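Local coordinates for protein fusion DH (Streptomyces sp. MJ635-86F5, PDB 6K97) that probably dehydrates beta-hydroxyacyl intermediates during assembly of the macrolactam polyketide cremimycin, here as an engineered fusion joining the parts of a split dehydratase domain, at residues 32-36 / 246-250; 49-55 / 109-115; 61-67 / 211-217; 89-95 / 146-150; 202-206 / 260-264. Numbering follows the deposited sequence.

Contact 1. Residues 32-36 / 246-250; sequences TEHPL and EAFHV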
# COMPACT_ATOMS: atom_id res chain seq x y z
N THR A 32 -9.75 5.85 2.20
CA THR A 32 -10.97 5.39 1.55
C THR A 32 -12.10 5.45 2.57
O THR A 32 -11.85 5.36 3.76
CB THR A 32 -10.77 3.97 0.97
OG1 THR A 32 -11.83 3.69 0.07
CG2 THR A 32 -10.74 2.89 2.08
N GLU A 33 -13.35 5.57 2.14
CA GLU A 33 -14.49 5.51 3.08
C GLU A 33 -15.08 4.11 3.03
O GLU A 33 -15.75 3.75 2.08
CB GLU A 33 -15.57 6.56 2.77
CG GLU A 33 -15.15 8.00 3.10
CD GLU A 33 -14.13 8.63 2.12
OE1 GLU A 33 -14.29 8.50 0.88
OE2 GLU A 33 -13.16 9.29 2.59
N HIS A 34 -14.83 3.31 4.06
CA HIS A 34 -15.49 2.01 4.19
C HIS A 34 -15.39 1.57 5.62
O HIS A 34 -14.43 1.86 6.27
CB HIS A 34 -14.80 1.00 3.28
CG HIS A 34 -15.54 -0.28 3.12
ND1 HIS A 34 -15.28 -1.39 3.89
CD2 HIS A 34 -16.56 -0.61 2.31
CE1 HIS A 34 -16.09 -2.37 3.53
NE2 HIS A 34 -16.87 -1.92 2.57
N PRO A 35 -16.36 0.79 6.12
CA PRO A 35 -16.27 0.35 7.52
C PRO A 35 -15.10 -0.60 7.91
O PRO A 35 -14.77 -0.66 9.07
CB PRO A 35 -17.61 -0.34 7.76
CG PRO A 35 -18.54 0.28 6.75
CD PRO A 35 -17.67 0.51 5.52
N LEU A 36 -14.53 -1.35 6.97
CA LEU A 36 -13.39 -2.27 7.22
C LEU A 36 -12.03 -1.88 6.61
O LEU A 36 -11.06 -2.55 6.83
CB LEU A 36 -13.74 -3.66 6.70
CG LEU A 36 -15.06 -4.21 7.23
CD1 LEU A 36 -15.52 -5.48 6.52
CD2 LEU A 36 -15.00 -4.47 8.72
N GLU A 246 -26.42 0.99 5.11
CA GLU A 246 -26.17 2.11 4.19
C GLU A 246 -24.67 2.44 4.03
O GLU A 246 -24.25 3.10 3.03
CB GLU A 246 -26.98 3.35 4.65
CG GLU A 246 -28.50 3.18 4.56
CD GLU A 246 -29.12 2.37 5.70
OE1 GLU A 246 -28.38 1.84 6.57
OE2 GLU A 246 -30.34 2.15 5.71
N ALA A 247 -23.84 2.03 4.97
CA ALA A 247 -22.41 2.30 4.88
C ALA A 247 -21.63 1.25 4.09
O ALA A 247 -20.43 1.42 3.86
CB ALA A 247 -21.83 2.41 6.29
N PHE A 248 -22.28 0.15 3.69
CA PHE A 248 -21.59 -0.89 2.96
C PHE A 248 -22.08 -1.05 1.54
O PHE A 248 -23.25 -0.70 1.19
CB PHE A 248 -21.90 -2.23 3.60
CG PHE A 248 -21.29 -2.47 4.96
CD1 PHE A 248 -20.08 -3.06 5.07
CD2 PHE A 248 -22.02 -2.25 6.09
CE1 PHE A 248 -19.54 -3.37 6.30
CE2 PHE A 248 -21.50 -2.54 7.36
CZ PHE A 248 -20.25 -3.11 7.45
N HIS A 249 -21.26 -1.70 0.72
CA HIS A 249 -21.77 -2.11 -0.60
C HIS A 249 -22.94 -3.04 -0.39
O HIS A 249 -24.03 -2.71 -0.81
CB HIS A 249 -20.67 -2.65 -1.48
CG HIS A 249 -19.63 -1.61 -1.74
ND1 HIS A 249 -19.85 -0.55 -2.58
CD2 HIS A 249 -18.43 -1.39 -1.16
CE1 HIS A 249 -18.78 0.22 -2.60
NE2 HIS A 249 -17.93 -0.25 -1.72
N VAL A 250 -22.69 -4.15 0.31
CA VAL A 250 -23.75 -4.99 0.86
C VAL A 250 -23.34 -5.57 2.24
O VAL A 250 -22.42 -6.31 2.34
CB VAL A 250 -24.07 -6.18 -0.07
CG1 VAL A 250 -25.30 -6.88 0.45
CG2 VAL A 250 -24.31 -5.74 -1.49
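A loop, 32-36, from the N-terminal part of the engineered fusion meets the end of a 3-10 turn and the loop after it, 246-250, from the C-terminal part. His34 engages first, turning its ring face to the edge of the Phe248 ring in an offset edge-to-face pair (centroids 5.8 Å apart, planes at 88°) and lying rim to rim with the His249 ring (His34 CD2 to His249 CD2 4.0 Å). The three rings form an aromatic cluster where the two hotdogs of the double hotdog meet. Both aromatic and polar, the imidazole can also accept the amide of Leu36 (Leu36 N to His34 ND1 3.2 Å) and bond Glu80 through NE2. Pro35 points at the other segment, its compact, puckered ring setting CG over the face of Phe248, 3.9 Å from the ring centroid, as a CH-pi contact; Pro35 CG also touches CB of the small Ala247 at 3.9 Å. Leu36 then turns its side chain onto Leu81 of helix 75-88. That helix ties the segments together, since Glu80 also takes the backbone amides of His249 and Val250 and His84 bonds both Thr32 and His249. The segments lead into strand 39-42 and helix 252-266 respectively.

Contact 2. Residues 49-55 / 109-115; sequences LFTGRLA and SSSLLQV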
# COMPACT_ATOMS: atom_id res chain seq x y z
N LEU A 49 -3.85 -1.12 -3.74
CA LEU A 49 -3.67 -1.71 -2.40
C LEU A 49 -4.71 -1.07 -1.47
O LEU A 49 -4.82 0.15 -1.45
CB LEU A 49 -2.27 -1.46 -1.85
CG LEU A 49 -2.04 -1.97 -0.42
CD1 LEU A 49 -1.99 -3.51 -0.36
CD2 LEU A 49 -0.77 -1.43 0.23
N PHE A 50 -5.46 -1.87 -0.72
CA PHE A 50 -6.33 -1.34 0.33
C PHE A 50 -5.93 -1.92 1.68
O PHE A 50 -5.58 -3.10 1.75
CB PHE A 50 -7.75 -1.74 0.07
CG PHE A 50 -8.23 -1.39 -1.28
CD1 PHE A 50 -7.94 -2.18 -2.35
CD2 PHE A 50 -8.94 -0.25 -1.48
CE1 PHE A 50 -8.41 -1.86 -3.61
CE2 PHE A 50 -9.38 0.10 -2.75
CZ PHE A 50 -9.12 -0.71 -3.82
N THR A 51 -5.94 -1.11 2.73
CA THR A 51 -5.51 -1.63 4.04
C THR A 51 -6.45 -1.21 5.14
O THR A 51 -7.14 -0.18 5.03
CB THR A 51 -4.09 -1.16 4.45
OG1 THR A 51 -4.10 0.23 4.85
CG2 THR A 51 -3.11 -1.33 3.30
N GLY A 52 -6.48 -2.01 6.20
CA GLY A 52 -7.25 -1.66 7.39
C GLY A 52 -6.84 -2.51 8.56
O GLY A 52 -6.17 -3.54 8.41
N ARG A 53 -7.26 -2.07 9.73
CA ARG A 53 -7.02 -2.79 10.97
C ARG A 53 -8.30 -3.54 11.30
O ARG A 53 -9.38 -2.96 11.25
CB ARG A 53 -6.68 -1.82 12.11
CG ARG A 53 -6.32 -2.51 13.42
CD ARG A 53 -5.88 -1.51 14.49
NE ARG A 53 -5.45 -2.21 15.70
CZ ARG A 53 -6.24 -2.52 16.74
NH1 ARG A 53 -7.53 -2.17 16.75
NH2 ARG A 53 -5.74 -3.16 17.79
N LEU A 54 -8.17 -4.81 11.66
CA LEU A 54 -9.32 -5.60 12.04
C LEU A 54 -9.24 -6.19 13.45
O LEU A 54 -8.49 -7.13 13.73
CB LEU A 54 -9.52 -6.68 11.02
CG LEU A 54 -10.86 -7.39 11.08
CD1 LEU A 54 -12.03 -6.43 11.25
CD2 LEU A 54 -10.97 -8.15 9.79
N ALA A 55 -10.04 -5.62 14.36
CA ALA A 55 -10.07 -6.01 15.76
C ALA A 55 -11.49 -6.24 16.24
O ALA A 55 -12.36 -5.44 16.06
CB ALA A 55 -9.40 -4.95 16.62
N SER A 109 -6.99 -9.89 20.28
CA SER A 109 -6.12 -9.86 19.11
C SER A 109 -6.64 -8.91 18.06
O SER A 109 -7.78 -8.43 18.12
CB SER A 109 -5.96 -11.24 18.50
OG SER A 109 -7.10 -11.57 17.70
N SER A 110 -5.79 -8.63 17.09
CA SER A 110 -6.12 -7.68 16.04
C SER A 110 -5.17 -7.86 14.88
O SER A 110 -3.98 -8.18 15.07
CB SER A 110 -6.02 -6.25 16.53
OG SER A 110 -4.66 -5.94 16.62
N SER A 111 -5.71 -7.65 13.67
CA SER A 111 -5.06 -8.10 12.47
C SER A 111 -4.86 -6.91 11.53
O SER A 111 -5.72 -6.07 11.37
CB SER A 111 -5.95 -9.14 11.80
OG SER A 111 -5.77 -10.45 12.28
N LEU A 112 -3.73 -6.88 10.86
CA LEU A 112 -3.61 -6.04 9.68
C LEU A 112 -4.30 -6.75 8.52
O LEU A 112 -4.01 -7.87 8.24
CB LEU A 112 -2.16 -5.76 9.33
CG LEU A 112 -1.26 -5.22 10.44
CD1 LEU A 112 0.00 -4.70 9.79
CD2 LEU A 112 -1.94 -4.12 11.27
N LEU A 113 -5.20 -6.06 7.86
CA LEU A 113 -5.98 -6.59 6.74
C LEU A 113 -5.65 -5.85 5.43
O LEU A 113 -5.61 -4.59 5.38
CB LEU A 113 -7.46 -6.37 7.05
CG LEU A 113 -8.39 -6.92 6.01
CD1 LEU A 113 -8.28 -8.44 5.90
CD2 LEU A 113 -9.83 -6.48 6.34
N GLN A 114 -5.47 -6.61 4.37
CA GLN A 114 -5.05 -6.07 3.07
C GLN A 114 -5.79 -6.72 1.90
O GLN A 114 -5.99 -7.94 1.88
CB GLN A 114 -3.55 -6.20 2.86
CG GLN A 114 -2.83 -5.27 3.84
CD GLN A 114 -1.34 -5.02 3.59
OE1 GLN A 114 -0.67 -5.72 2.78
NE2 GLN A 114 -0.81 -4.02 4.30
N VAL A 115 -6.15 -5.90 0.93
CA VAL A 115 -6.64 -6.35 -0.33
C VAL A 115 -5.71 -5.84 -1.39
O VAL A 115 -5.48 -4.65 -1.47
CB VAL A 115 -8.04 -5.78 -0.61
CG1 VAL A 115 -8.55 -6.31 -1.94
CG2 VAL A 115 -9.01 -6.12 0.53
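Strands 49-55 and 110-115 run antiparallel, their axes 4.6 Å apart at closest and 154° between directions. Three hydrogen-bonded pairs set the ladder: Phe50 N to Val115 O is 2.9 Å and Val115 N to Phe50 O 3.0 Å, while Gly52 N to Leu113 O, Leu113 N to Gly52 O, Leu54 N to Ser111 O and Ser111 N to Leu54 O are all 2.8 Å. Between them the non-hydrogen-bonded pairs Thr51-Gln114 and Arg53-Leu112 bring in CA-H...O contacts such as Thr51 CA to Leu113 O at 3.3 Å. One face carries Phe50, Leu54, Leu113 and Val115, with Phe50 CD1 4.0 Å from Val115 CB and Leu54 CD2 4.0 Å from Leu113 CD2. Phe50, Leu113 and Val115 pack on helix 75-88, which the sheet of this N-terminal hotdog wraps. The opposite face is more polar. Arg53 lays its guanidinium over Ser110 CB and forms salt bridges with Glu135 and Glu58, while Thr51 and Gln114 bond backbone oxygens of Leu27 and Gly28 of the second subunit. The chemistry thus divides largely by face: bulky apolar groups shape the hotdog core, while opposite them polar groups, and Leu112 on Leu29 of the second subunit, serve the dimer contact.

Contact 3. Residues 61-67 / 211-217; sequences WLADHTI and FQYGETF. With SO4 (sulfate ion), chain C.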
# COMPACT_ATOMS: atom_id res chain seq x y z
N TRP A 61 -20.08 -6.56 16.36
CA TRP A 61 -21.03 -7.32 15.54
C TRP A 61 -20.45 -8.61 14.95
O TRP A 61 -21.18 -9.62 14.83
CB TRP A 61 -21.60 -6.47 14.42
CG TRP A 61 -20.62 -5.98 13.45
CD1 TRP A 61 -19.73 -4.97 13.64
CD2 TRP A 61 -20.46 -6.42 12.11
NE1 TRP A 61 -19.02 -4.75 12.47
CE2 TRP A 61 -19.44 -5.63 11.53
CE3 TRP A 61 -21.08 -7.39 11.33
CZ2 TRP A 61 -18.99 -5.80 10.24
CZ3 TRP A 61 -20.66 -7.55 10.02
CH2 TRP A 61 -19.61 -6.77 9.49
N LEU A 62 -19.16 -8.60 14.62
CA LEU A 62 -18.54 -9.80 14.07
C LEU A 62 -18.52 -10.97 15.07
O LEU A 62 -18.42 -12.12 14.68
CB LEU A 62 -17.13 -9.50 13.52
CG LEU A 62 -17.20 -8.57 12.32
CD1 LEU A 62 -15.82 -8.16 11.82
CD2 LEU A 62 -17.97 -9.22 11.21
N ALA A 63 -18.62 -10.67 16.36
CA ALA A 63 -18.71 -11.74 17.37
C ALA A 63 -19.95 -12.57 17.14
O ALA A 63 -19.96 -13.71 17.50
CB ALA A 63 -18.71 -11.18 18.79
N ASP A 64 -20.98 -12.03 16.50
CA ASP A 64 -22.20 -12.84 16.27
C ASP A 64 -22.06 -13.86 15.11
O ASP A 64 -23.05 -14.55 14.79
CB ASP A 64 -23.42 -11.94 16.03
CG ASP A 64 -23.84 -11.18 17.28
OD1 ASP A 64 -23.40 -11.59 18.37
OD2 ASP A 64 -24.59 -10.15 17.15
N HIS A 65 -20.88 -13.93 14.47
CA HIS A 65 -20.61 -14.95 13.44
C HIS A 65 -19.61 -15.98 13.95
O HIS A 65 -18.42 -15.91 13.67
CB HIS A 65 -20.16 -14.35 12.11
CG HIS A 65 -20.03 -15.36 11.03
ND1 HIS A 65 -18.82 -15.94 10.70
CD2 HIS A 65 -20.96 -15.96 10.25
CE1 HIS A 65 -19.02 -16.83 9.74
NE2 HIS A 65 -20.31 -16.86 9.45
N THR A 66 -20.15 -16.95 14.71
CA THR A 66 -19.36 -17.97 15.37
C THR A 66 -19.82 -19.33 14.84
O THR A 66 -21.01 -19.60 14.75
CB THR A 66 -19.50 -17.80 16.89
OG1 THR A 66 -18.98 -16.49 17.24
CG2 THR A 66 -18.67 -18.83 17.68
N ILE A 67 -18.84 -20.13 14.44
CA ILE A 67 -19.04 -21.45 13.84
C ILE A 67 -18.30 -22.51 14.70
O ILE A 67 -17.07 -22.45 14.86
CB ILE A 67 -18.45 -21.48 12.42
CG1 ILE A 67 -19.02 -20.36 11.57
CG2 ILE A 67 -18.74 -22.79 11.74
CD1 ILE A 67 -20.49 -20.45 11.27
N PHE A 211 -23.72 -23.69 13.77
CA PHE A 211 -23.88 -22.36 13.24
C PHE A 211 -24.43 -21.46 14.35
O PHE A 211 -25.64 -21.29 14.49
CB PHE A 211 -24.84 -22.37 12.03
CG PHE A 211 -24.36 -23.21 10.88
CD1 PHE A 211 -23.53 -22.68 9.91
CD2 PHE A 211 -24.75 -24.52 10.77
CE1 PHE A 211 -23.08 -23.46 8.85
CE2 PHE A 211 -24.29 -25.31 9.72
CZ PHE A 211 -23.45 -24.78 8.75
N GLN A 212 -23.54 -20.89 15.14
CA GLN A 212 -23.96 -20.17 16.32
C GLN A 212 -24.11 -18.68 16.03
O GLN A 212 -23.32 -17.87 16.47
CB GLN A 212 -22.97 -20.41 17.43
CG GLN A 212 -22.94 -21.88 17.83
CD GLN A 212 -21.59 -22.44 18.25
OE1 GLN A 212 -20.53 -21.88 17.99
NE2 GLN A 212 -21.65 -23.60 18.85
N TYR A 213 -25.15 -18.34 15.29
CA TYR A 213 -25.36 -16.98 14.85
C TYR A 213 -25.95 -16.13 15.99
O TYR A 213 -27.05 -16.40 16.45
CB TYR A 213 -26.31 -16.96 13.66
CG TYR A 213 -25.75 -17.67 12.41
CD1 TYR A 213 -24.54 -17.28 11.83
CD2 TYR A 213 -26.50 -18.67 11.75
CE1 TYR A 213 -24.06 -17.89 10.68
CE2 TYR A 213 -26.06 -19.24 10.60
CZ TYR A 213 -24.81 -18.87 10.08
OH TYR A 213 -24.35 -19.48 8.96
N GLY A 214 -25.22 -15.09 16.41
CA GLY A 214 -25.78 -14.10 17.31
C GLY A 214 -26.73 -13.16 16.57
O GLY A 214 -27.02 -13.33 15.38
N GLU A 215 -27.19 -12.15 17.29
CA GLU A 215 -28.32 -11.36 16.87
C GLU A 215 -28.09 -10.67 15.53
O GLU A 215 -29.00 -10.64 14.68
CB GLU A 215 -28.72 -10.39 17.98
CG GLU A 215 -30.16 -9.93 17.77
CD GLU A 215 -30.67 -8.99 18.85
OE1 GLU A 215 -30.00 -8.87 19.93
OE2 GLU A 215 -31.73 -8.39 18.58
N THR A 216 -26.90 -10.15 15.32
CA THR A 216 -26.65 -9.45 14.07
C THR A 216 -26.75 -10.31 12.83
O THR A 216 -27.04 -9.80 11.72
CB THR A 216 -25.25 -8.82 14.01
OG1 THR A 216 -25.03 -8.01 15.16
CG2 THR A 216 -25.15 -7.95 12.76
N PHE A 217 -26.44 -11.60 12.99
CA PHE A 217 -26.45 -12.53 11.88
C PHE A 217 -27.69 -13.37 11.83
O PHE A 217 -27.76 -14.27 11.05
CB PHE A 217 -25.20 -13.41 11.88
CG PHE A 217 -23.99 -12.69 11.39
CD1 PHE A 217 -23.34 -11.78 12.22
CD2 PHE A 217 -23.55 -12.86 10.11
CE1 PHE A 217 -22.25 -11.07 11.77
CE2 PHE A 217 -22.47 -12.14 9.64
CZ PHE A 217 -21.81 -11.24 10.49
S SO4 C . -27.68 -13.51 20.97
O1 SO4 C . -26.80 -12.58 20.19
O2 SO4 C . -27.68 -14.86 20.35
O3 SO4 C . -27.15 -13.65 22.35
O4 SO4 C . -29.10 -13.02 21.04
O HOH W 1 -22.17 -18.48 7.21
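Phe217 forms the apolar centre: His65 CB sits over its ring face, 3.8 Å from the centroid, and Trp61 CE3 reaches Phe217 CE1 at 3.9 Å. Beyond them Ile67 CD1 meets Phe211 CD1 at 4.0 Å. Further out, Gly214 N gives its hydrogen to Asp64 O (2.8 Å) and Gln212 N to Thr66 O (2.9 Å). Asp64 OD2 accepts from Thr216 N at 2.9 Å and Thr216 OG1 at 3.0 Å. A CB on Gly214 in this conformation would clash with Asp64 OD1. His65 ND1 bonds the backbone oxygen of Ile72, and a water links Tyr213 OH to His65 NE2, the latter bond weak. At the rim Glu215 N binds a sulfate, probably from the crystallisation liquor. His65 opens an HxxxGxxxxP sequence, whose histidine is catalytic in related dehydratases; Tyr213 to Phe217 match their YGxxF motif. Strand 65-67 of the N-terminal part lies between 70-71 and the C-terminal part's weakly bonded 211-213; His65, Tyr213 and Phe217 touch Asp256 of helix 252-266.

Contact 4. Residues 89-95 / 146-150; sequences AGCDEIT and GSIGP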
# COMPACT_ATOMS: atom_id res chain seq x y z
N ALA A 89 -11.68 0.36 -8.42
CA ALA A 89 -10.97 0.03 -9.67
C ALA A 89 -11.84 0.02 -10.93
O ALA A 89 -11.37 -0.41 -11.96
CB ALA A 89 -10.31 -1.32 -9.54
N GLY A 90 -13.10 0.43 -10.86
CA GLY A 90 -13.91 0.47 -12.09
C GLY A 90 -14.35 -0.89 -12.66
O GLY A 90 -14.71 -0.97 -13.85
N CYS A 91 -14.44 -1.94 -11.85
CA CYS A 91 -14.94 -3.24 -12.37
C CYS A 91 -16.38 -3.54 -11.97
O CYS A 91 -16.78 -3.32 -10.85
CB CYS A 91 -14.05 -4.40 -11.93
SG CYS A 91 -12.32 -4.25 -12.36
N ASP A 92 -17.14 -4.12 -12.88
CA ASP A 92 -18.59 -4.37 -12.67
C ASP A 92 -18.92 -5.60 -11.86
O ASP A 92 -20.05 -5.78 -11.42
CB ASP A 92 -19.29 -4.52 -14.03
CG ASP A 92 -19.30 -3.22 -14.86
OD1 ASP A 92 -19.27 -2.11 -14.26
OD2 ASP A 92 -19.37 -3.34 -16.11
N GLU A 93 -17.95 -6.45 -11.63
CA GLU A 93 -18.25 -7.81 -11.21
C GLU A 93 -17.08 -8.41 -10.44
O GLU A 93 -15.89 -8.12 -10.76
CB GLU A 93 -18.45 -8.59 -12.49
CG GLU A 93 -18.81 -10.02 -12.29
CD GLU A 93 -19.04 -10.76 -13.58
OE1 GLU A 93 -18.01 -11.21 -14.22
OE2 GLU A 93 -20.24 -10.88 -13.93
N ILE A 94 -17.39 -9.20 -9.42
CA ILE A 94 -16.43 -10.16 -8.91
C ILE A 94 -16.71 -11.36 -9.79
O ILE A 94 -17.79 -11.88 -9.81
CB ILE A 94 -16.64 -10.53 -7.46
CG1 ILE A 94 -16.59 -9.29 -6.58
CG2 ILE A 94 -15.61 -11.54 -6.99
CD1 ILE A 94 -17.12 -9.57 -5.19
N THR A 95 -15.72 -11.75 -10.56
CA THR A 95 -15.88 -12.77 -11.55
C THR A 95 -15.81 -14.07 -10.85
O THR A 95 -16.60 -14.94 -11.11
CB THR A 95 -14.80 -12.65 -12.65
OG1 THR A 95 -15.17 -11.55 -13.49
CG2 THR A 95 -14.75 -13.88 -13.51
N GLY A 146 -9.06 -14.32 -6.25
CA GLY A 146 -10.02 -14.37 -7.35
C GLY A 146 -9.72 -13.26 -8.33
O GLY A 146 -8.58 -12.86 -8.51
N SER A 147 -10.75 -12.85 -9.03
CA SER A 147 -10.59 -11.82 -10.04
C SER A 147 -11.84 -10.97 -10.15
O SER A 147 -12.95 -11.41 -9.81
CB SER A 147 -10.28 -12.42 -11.40
OG SER A 147 -11.10 -13.53 -11.59
N ILE A 148 -11.63 -9.75 -10.60
CA ILE A 148 -12.68 -8.78 -10.82
C ILE A 148 -12.55 -8.27 -12.25
O ILE A 148 -11.47 -8.34 -12.81
CB ILE A 148 -12.60 -7.63 -9.82
CG1 ILE A 148 -11.27 -6.88 -9.95
CG2 ILE A 148 -12.75 -8.16 -8.42
CD1 ILE A 148 -11.10 -5.70 -8.99
N GLY A 149 -13.65 -7.82 -12.84
CA GLY A 149 -13.64 -7.36 -14.24
C GLY A 149 -15.05 -7.01 -14.71
O GLY A 149 -15.92 -6.79 -13.86
N PRO A 150 -15.30 -7.00 -16.04
CA PRO A 150 -16.59 -6.65 -16.70
C PRO A 150 -17.72 -7.65 -16.63
O PRO A 150 -17.42 -8.83 -16.73
CB PRO A 150 -16.18 -6.46 -18.17
CG PRO A 150 -14.76 -6.01 -18.09
CD PRO A 150 -14.18 -6.85 -17.00
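Backbone hydrogen bonds come first: Gly149 N reaches Glu93 O at 3.1 Å and Thr95 N reaches Ser147 O at 2.9 Å. They bracket the non-hydrogen-bonded pair Ile94-Ile148, whose CA atoms lie 4.4 Å apart, and Ile148 CA adds a CA-H...O contact to Glu93 O at 3.3 Å. The apolar contacts gather round Ile148, with CG1 3.7 Å from Cys91 SG and CD1 4.5 Å from Ala89 CB; these short side chains, pointing toward 146-150, leave room for the branched isoleucine. Gly90, at positive phi, is the C-prime residue of the Schellman motif ending helix 75-88. Among polar groups, within 89-95 Thr95 OG1 donates to Glu93 OE1 (3.0 Å), and Glu93 also makes a salt bridge with Arg283. A CB on Gly149 would run into Pro150 CD. Both segments lie in the N-terminal part; Arg283 and strand 273-284 belong to the C-terminal part. The pairing belongs to the hotdog sheet that runs on into the second hotdog through 93-99 and 273-284, while Ile94 packs on helix 75-88.

Contact 5. Residues 202-206 / 260-264; sequences LYARL and HAALG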
# COMPACT_ATOMS: atom_id res chain seq x y z
N LEU A 202 -35.62 -22.69 12.06
CA LEU A 202 -34.42 -22.94 11.25
C LEU A 202 -33.13 -22.55 12.03
O LEU A 202 -32.13 -23.34 12.08
CB LEU A 202 -34.49 -22.16 9.96
CG LEU A 202 -33.25 -22.29 9.07
CD1 LEU A 202 -33.10 -23.72 8.58
CD2 LEU A 202 -33.37 -21.34 7.93
N TYR A 203 -33.13 -21.36 12.63
CA TYR A 203 -31.95 -20.92 13.38
C TYR A 203 -31.65 -21.83 14.55
O TYR A 203 -30.48 -22.12 14.81
CB TYR A 203 -32.09 -19.48 13.80
CG TYR A 203 -31.78 -18.49 12.73
CD1 TYR A 203 -30.57 -18.49 12.10
CD2 TYR A 203 -32.70 -17.52 12.35
CE1 TYR A 203 -30.27 -17.58 11.11
CE2 TYR A 203 -32.42 -16.62 11.34
CZ TYR A 203 -31.19 -16.64 10.73
OH TYR A 203 -30.87 -15.70 9.74
N ALA A 204 -32.67 -22.37 15.22
CA ALA A 204 -32.39 -23.34 16.31
C ALA A 204 -31.68 -24.61 15.83
O ALA A 204 -30.74 -25.08 16.44
CB ALA A 204 -33.66 -23.68 17.04
N ARG A 205 -32.14 -25.17 14.72
CA ARG A 205 -31.52 -26.37 14.15
C ARG A 205 -30.09 -26.08 13.63
O ARG A 205 -29.13 -26.86 13.82
CB ARG A 205 -32.45 -26.94 13.06
CG ARG A 205 -33.67 -27.64 13.68
CD ARG A 205 -34.60 -28.21 12.62
NE ARG A 205 -35.42 -27.17 11.99
CZ ARG A 205 -36.59 -26.72 12.45
NH1 ARG A 205 -37.14 -27.16 13.56
NH2 ARG A 205 -37.20 -25.79 11.77
N LEU A 206 -29.91 -24.93 13.01
CA LEU A 206 -28.58 -24.55 12.60
C LEU A 206 -27.61 -24.44 13.80
O LEU A 206 -26.43 -24.89 13.73
CB LEU A 206 -28.67 -23.28 11.82
CG LEU A 206 -29.37 -23.41 10.45
CD1 LEU A 206 -29.46 -22.02 9.80
CD2 LEU A 206 -28.62 -24.35 9.53
N HIS A 260 -28.70 -18.24 4.72
CA HIS A 260 -29.13 -19.11 5.80
C HIS A 260 -30.30 -19.97 5.32
O HIS A 260 -30.35 -21.18 5.55
CB HIS A 260 -29.47 -18.30 7.04
CG HIS A 260 -28.30 -17.55 7.61
ND1 HIS A 260 -28.44 -16.48 8.46
CD2 HIS A 260 -26.96 -17.74 7.46
CE1 HIS A 260 -27.24 -16.04 8.80
NE2 HIS A 260 -26.33 -16.79 8.20
N ALA A 261 -31.18 -19.37 4.53
CA ALA A 261 -32.26 -20.13 3.94
C ALA A 261 -31.75 -21.30 3.12
O ALA A 261 -32.29 -22.39 3.20
CB ALA A 261 -33.14 -19.24 3.09
N ALA A 262 -30.73 -21.08 2.34
CA ALA A 262 -30.25 -22.15 1.46
C ALA A 262 -29.71 -23.32 2.28
O ALA A 262 -29.77 -24.45 1.83
CB ALA A 262 -29.21 -21.64 0.48
N LEU A 263 -29.20 -23.03 3.47
CA LEU A 263 -28.66 -24.07 4.35
C LEU A 263 -29.72 -25.08 4.76
O LEU A 263 -29.35 -26.16 5.12
CB LEU A 263 -28.05 -23.50 5.62
CG LEU A 263 -26.82 -22.63 5.45
CD1 LEU A 263 -26.48 -22.00 6.79
CD2 LEU A 263 -25.65 -23.43 4.88
N GLY A 264 -31.00 -24.74 4.69
CA GLY A 264 -32.05 -25.69 5.09
C GLY A 264 -31.96 -26.96 4.24
O GLY A 264 -31.61 -28.03 4.75
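His260, Leu202 and Leu206 bury the most area where helices 199-208 and 252-266 pack together in the C-terminal hotdog part of the fusion. The axes of the short segments stay 10.5 Å apart at closest and cross at 73°, a separation bridged by long side chains. His260 points its CB toward the other helix, and its ND1 shares a hydrogen bond of 2.9 Å with Tyr203 OH. The two rings meet obliquely, their planes at 82°; the hydroxyl lies near the imidazole plane, where the ND1 lone pair or hydrogen can meet it. Leu202 fills the space beside the His260 backbone, its CD2 3.8 Å from His260 O; with no side chain at Gly264, Leu202 CD1 rests directly on Gly264 CA, 4.1 Å away. One turn later Leu206 packs CD2 against Leu263 CB at 4.0 Å and also leans on Phe211 of strand 211-213. Leucines at positions 202 and 206 thus line one side of their helix with flexible apolar bulk. In this otherwise apolar interface the buried polar groups are well satisfied: Tyr203 OH also bonds Leu220 N, and His260 NE2 bonds Asp256. Asp256 and His260 fit the DxxxH sequence of dehydratases, whose aspartate is catalytic in relatives, so the Tyr203 bond probably helps fix the imidazole that holds Asp256.

Contacts 2, 3 and 5 are buried, contact 4 partly so, and contact 1 lies at the surface. Contacts 2 and 4 both belong to the N-terminal half of the large sheet that spans both parts, with a six-bond ladder in contact 2 and a shorter one in contact 4, whereas contacts 1 and 3 cross between the fused parts with loops, rings and, in contact 3, a short, looser strand pairing. Contact 5 instead packs two helices by leucines and a histidine-tyrosine bond. It adjoins contact 3, Phe211 N lying 3.0 Å from Leu206 O. Contact 1 touches contact 3 through Phe248 and Trp61, and contact 2 through Leu36 and Leu113, while contacts 4 and 5 stand about 31 Å apart between centres.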